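Local coordinates for protein myosin-4 (Saccharomyces cerevisiae, PDB 3MMI) that carries specific mRNAs, among them ASH1, toward the yeast bud as a type V myosin motor, recruited through its partner SHE3, at residues Ile269-Leu278 / Trp295-Ile306. Numbering follows the deposited sequence.
Sequences IQIIQAVKIL and WYALNPAQIQAI
Ala297 CB lies on one face of the Trp295 indole, 3.7 Å above the plane and displaced toward the rim, while Gln273 CB meets the ring in plane at its benzo edge. The amide of Gln273, folded back by a bend at chi2 (-90°), reaches the same ring obliquely, its plane inclined 67° to the indole. Beside this, Gln270 NE2 donates to Ala297 O at 2.7 Å, nearly straight and onto a lone pair in the carbonyl plane; Gln270 OE1 accepts a hydrogen bond from Asn224 ND2 on helix 209-234, so both ends of the amide are held and its rotation is fixed. A leucine in place of Gln270 would probably leave Ala297 O and Asn224 ND2 without their partner. Leu298 runs past Gln270 in the opposite direction, CD2 lying 3.6 Å from Gln270 CG, and its CD1 meets Ile277 CD1 tip to tip. Farther along, Ile306 puts CD1 3.6 Å from Ala274 CB and packs CG2 against Leu278 CD2, its chain crossing Ile277 at about a right angle. Phe228 covers Ala274 and Leu298. Asn299 and Gln302 close a capping box, Gln302 N donating to Asn299 OD1 and Asn299 N to Gln302 OE1. The segments 269-278 and 300-306 cross at -47°, joining two helices of the DIL region in the all-helical globular tail of this type V myosin.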
loop_
_atom_site.group_PDB
_atom_site.type_symbol
_atom_site.label_atom_id
_atom_site.label_comp_id
_atom_site.label_asym_id
_atom_site.label_seq_id
_atom_site.Cartn_x
_atom_site.Cartn_y
_atom_site.Cartn_z
ATOM N N ILE A 269 -9.779 -5.747 -7.883
ATOM C CA ILE A 269 -10.392 -5.784 -9.201
ATOM C C ILE A 269 -9.684 -6.612 -10.294
ATOM O O ILE A 269 -10.354 -7.380 -10.962
ATOM C CB ILE A 269 -10.782 -4.368 -9.691
ATOM C CG1 ILE A 269 -11.836 -4.508 -10.747
ATOM C CG2 ILE A 269 -9.525 -3.484 -10.038
ATOM C CD1 ILE A 269 -12.021 -3.177 -11.635
ATOM N N GLN A 270 -8.356 -6.610 -10.324
ATOM C CA GLN A 270 -7.654 -7.350 -11.391
ATOM C C GLN A 270 -7.779 -8.793 -11.149
ATOM O O GLN A 270 -8.111 -9.543 -12.062
ATOM C CB GLN A 270 -6.225 -6.875 -11.514
ATOM C CG GLN A 270 -6.128 -5.689 -12.463
ATOM C CD GLN A 270 -6.512 -4.410 -11.825
ATOM O OE1 GLN A 270 -6.101 -4.163 -10.696
ATOM N NE2 GLN A 270 -7.242 -3.525 -12.565
ATOM N N ILE A 271 -7.587 -9.223 -9.876
ATOM C CA ILE A 271 -7.519 -10.660 -9.662
ATOM C C ILE A 271 -8.946 -11.184 -9.696
ATOM O O ILE A 271 -9.209 -12.238 -10.215
ATOM C CB ILE A 271 -6.811 -11.147 -8.332
ATOM C CG1 ILE A 271 -6.983 -12.631 -8.221
ATOM C CG2 ILE A 271 -7.491 -10.592 -7.030
ATOM C CD1 ILE A 271 -6.175 -13.452 -9.282
ATOM N N ILE A 272 -9.924 -10.398 -9.206
ATOM C CA ILE A 272 -11.328 -10.771 -9.331
ATOM C C ILE A 272 -11.808 -10.873 -10.813
ATOM O O ILE A 272 -12.380 -11.899 -11.198
ATOM C CB ILE A 272 -12.334 -9.785 -8.608
ATOM C CG1 ILE A 272 -12.201 -9.716 -7.049
ATOM C CG2 ILE A 272 -13.808 -10.016 -9.016
ATOM C CD1 ILE A 272 -12.441 -10.942 -6.599
ATOM N N GLN A 273 -11.492 -9.922 -11.667
ATOM C CA GLN A 273 -11.826 -10.064 -13.078
ATOM C C GLN A 273 -11.159 -11.241 -13.784
ATOM O O GLN A 273 -11.772 -11.831 -14.610
ATOM C CB GLN A 273 -11.584 -8.792 -13.865
ATOM C CG GLN A 273 -12.219 -7.572 -13.322
ATOM C CD GLN A 273 -13.565 -7.329 -13.834
ATOM O OE1 GLN A 273 -14.350 -8.232 -14.078
ATOM N NE2 GLN A 273 -13.866 -6.083 -13.997
ATOM N N ALA A 274 -9.926 -11.576 -13.393
ATOM C CA ALA A 274 -9.102 -12.662 -14.078
ATOM C C ALA A 274 -9.837 -13.959 -13.780
ATOM O O ALA A 274 -10.063 -14.777 -14.636
ATOM C CB ALA A 274 -7.690 -12.703 -13.449
ATOM N N VAL A 275 -10.232 -14.165 -12.515
ATOM C CA VAL A 275 -10.867 -15.447 -12.277
ATOM C C VAL A 275 -12.329 -15.448 -12.746
ATOM O O VAL A 275 -12.890 -16.521 -13.083
ATOM C CB VAL A 275 -10.740 -15.950 -10.785
ATOM C CG1 VAL A 275 -9.228 -16.031 -10.374
ATOM C CG2 VAL A 275 -11.543 -15.084 -9.821
ATOM N N LYS A 276 -12.955 -14.300 -12.909
ATOM C CA LYS A 276 -14.263 -14.306 -13.512
ATOM C C LYS A 276 -14.170 -14.619 -14.989
ATOM O O LYS A 276 -14.967 -15.327 -15.504
ATOM C CB LYS A 276 -15.076 -13.028 -13.240
ATOM C CG LYS A 276 -15.622 -12.919 -11.825
ATOM C CD LYS A 276 -16.428 -11.669 -11.604
ATOM C CE LYS A 276 -17.156 -11.653 -10.271
ATOM N NZ LYS A 276 -17.797 -12.905 -9.913
ATOM N N ILE A 277 -13.144 -14.110 -15.640
ATOM C CA ILE A 277 -12.952 -14.423 -17.040
ATOM C C ILE A 277 -12.902 -15.933 -17.241
ATOM O O ILE A 277 -13.390 -16.454 -18.217
ATOM C CB ILE A 277 -11.662 -13.693 -17.567
ATOM C CG1 ILE A 277 -12.088 -12.273 -17.935
ATOM C CG2 ILE A 277 -11.113 -14.415 -18.742
ATOM C CD1 ILE A 277 -11.042 -11.358 -17.916
ATOM N N LEU A 278 -12.289 -16.628 -16.297
ATOM C CA LEU A 278 -12.065 -18.020 -16.420
ATOM C C LEU A 278 -13.384 -18.810 -16.367
ATOM O O LEU A 278 -13.506 -19.970 -16.880
ATOM C CB LEU A 278 -11.132 -18.480 -15.297
ATOM C CG LEU A 278 -9.639 -18.234 -15.546
ATOM C CD1 LEU A 278 -8.856 -18.538 -14.236
ATOM C CD2 LEU A 278 -9.091 -19.004 -16.779
ATOM N N TRP A 295 -13.222 -2.145 -22.480
ATOM C CA TRP A 295 -13.266 -2.592 -21.119
ATOM C C TRP A 295 -11.814 -2.658 -20.660
ATOM O O TRP A 295 -11.011 -3.449 -21.154
ATOM C CB TRP A 295 -13.967 -3.952 -21.143
ATOM C CG TRP A 295 -14.173 -4.641 -19.790
ATOM C CD1 TRP A 295 -15.364 -4.671 -19.034
ATOM C CD2 TRP A 295 -13.207 -5.434 -19.032
ATOM N NE1 TRP A 295 -15.175 -5.396 -17.887
ATOM C CE2 TRP A 295 -13.871 -5.872 -17.853
ATOM C CE3 TRP A 295 -11.870 -5.773 -19.219
ATOM C CZ2 TRP A 295 -13.225 -6.684 -16.898
ATOM C CZ3 TRP A 295 -11.261 -6.534 -18.349
ATOM C CH2 TRP A 295 -11.918 -7.007 -17.160
ATOM N N TYR A 296 -11.491 -1.813 -19.699
ATOM C CA TYR A 296 -10.099 -1.498 -19.287
ATOM C C TYR A 296 -9.640 -1.974 -17.866
ATOM O O TYR A 296 -8.467 -1.690 -17.483
ATOM C CB TYR A 296 -9.892 0.031 -19.425
ATOM C CG TYR A 296 -10.330 0.557 -20.812
ATOM C CD1 TYR A 296 -9.426 0.506 -21.958
ATOM C CD2 TYR A 296 -11.628 1.097 -20.995
ATOM C CE1 TYR A 296 -9.777 0.960 -23.151
ATOM C CE2 TYR A 296 -12.018 1.555 -22.242
ATOM C CZ TYR A 296 -11.076 1.489 -23.327
ATOM O OH TYR A 296 -11.456 1.967 -24.535
ATOM N N ALA A 297 -10.502 -2.644 -17.076
ATOM C CA ALA A 297 -9.944 -3.225 -15.800
ATOM C C ALA A 297 -8.577 -4.111 -16.043
ATOM O O ALA A 297 -7.671 -4.094 -15.217
ATOM C CB ALA A 297 -10.951 -4.027 -15.102
ATOM N N LEU A 298 -8.577 -4.876 -17.129
ATOM C CA LEU A 298 -7.437 -5.662 -17.618
ATOM C C LEU A 298 -7.083 -5.204 -18.994
ATOM O O LEU A 298 -8.021 -4.936 -19.785
ATOM C CB LEU A 298 -7.737 -7.163 -17.637
ATOM C CG LEU A 298 -7.840 -7.775 -16.184
ATOM C CD1 LEU A 298 -8.530 -9.155 -16.146
ATOM C CD2 LEU A 298 -6.577 -7.788 -15.328
ATOM N N ASN A 299 -5.790 -5.155 -19.354
ATOM C CA ASN A 299 -5.532 -4.809 -20.744
ATOM C C ASN A 299 -5.686 -6.021 -21.622
ATOM O O ASN A 299 -5.820 -7.154 -21.161
ATOM C CB ASN A 299 -4.163 -3.995 -20.818
ATOM C CG ASN A 299 -3.044 -4.777 -20.402
ATOM O OD1 ASN A 299 -3.006 -5.981 -20.692
ATOM N ND2 ASN A 299 -2.052 -4.102 -19.825
ATOM N N PRO A 300 -5.527 -5.828 -22.949
ATOM C CA PRO A 300 -5.575 -6.945 -23.849
ATOM C C PRO A 300 -4.493 -8.027 -23.657
ATOM O O PRO A 300 -4.840 -9.174 -23.803
ATOM C CB PRO A 300 -5.543 -6.278 -25.220
ATOM C CG PRO A 300 -6.136 -4.890 -24.966
ATOM C CD PRO A 300 -5.373 -4.554 -23.669
ATOM N N ALA A 301 -3.271 -7.677 -23.237
ATOM C CA ALA A 301 -2.152 -8.674 -23.099
ATOM C C ALA A 301 -2.518 -9.470 -21.821
ATOM O O ALA A 301 -2.255 -10.653 -21.727
ATOM C CB ALA A 301 -0.853 -7.985 -22.949
ATOM N N GLN A 302 -3.059 -8.777 -20.794
ATOM C CA GLN A 302 -3.459 -9.455 -19.499
ATOM C C GLN A 302 -4.536 -10.436 -19.751
ATOM O O GLN A 302 -4.513 -11.584 -19.342
ATOM C CB GLN A 302 -3.865 -8.417 -18.491
ATOM C CG GLN A 302 -2.657 -7.671 -17.908
ATOM C CD GLN A 302 -3.060 -6.482 -17.099
ATOM O OE1 GLN A 302 -4.033 -5.837 -17.429
ATOM N NE2 GLN A 302 -2.210 -6.054 -16.181
ATOM N N ILE A 303 -5.505 -10.035 -20.558
ATOM C CA ILE A 303 -6.573 -10.931 -20.867
ATOM C C ILE A 303 -6.099 -12.071 -21.728
ATOM O O ILE A 303 -6.544 -13.250 -21.533
ATOM C CB ILE A 303 -7.755 -10.207 -21.610
ATOM C CG1 ILE A 303 -8.377 -9.113 -20.778
ATOM C CG2 ILE A 303 -8.790 -11.207 -22.148
ATOM C CD1 ILE A 303 -9.357 -8.317 -21.532
ATOM N N GLN A 304 -5.297 -11.781 -22.729
ATOM C CA GLN A 304 -4.641 -12.873 -23.496
ATOM C C GLN A 304 -3.825 -13.764 -22.638
ATOM O O GLN A 304 -3.852 -15.011 -22.826
ATOM C CB GLN A 304 -3.798 -12.231 -24.668
ATOM C CG GLN A 304 -3.315 -13.310 -25.627
ATOM C CD GLN A 304 -2.107 -12.865 -26.438
ATOM O OE1 GLN A 304 -1.186 -12.285 -25.937
ATOM N NE2 GLN A 304 -2.231 -13.016 -27.687
ATOM N N ALA A 305 -3.043 -13.194 -21.734
ATOM C CA ALA A 305 -2.207 -14.094 -20.868
ATOM C C ALA A 305 -3.068 -15.127 -20.166
ATOM O O ALA A 305 -2.710 -16.310 -19.922
ATOM C CB ALA A 305 -1.459 -13.280 -19.857
ATOM N N ILE A 306 -4.246 -14.683 -19.762
ATOM C CA ILE A 306 -5.108 -15.570 -18.961
ATOM C C ILE A 306 -5.712 -16.677 -19.843
ATOM O O ILE A 306 -5.687 -17.850 -19.508
ATOM C CB ILE A 306 -6.275 -14.829 -18.277
ATOM C CG1 ILE A 306 -5.820 -13.948 -17.076
ATOM C CG2 ILE A 306 -7.416 -15.804 -17.893
ATOM C CD1 ILE A 306 -6.729 -12.781 -16.958
#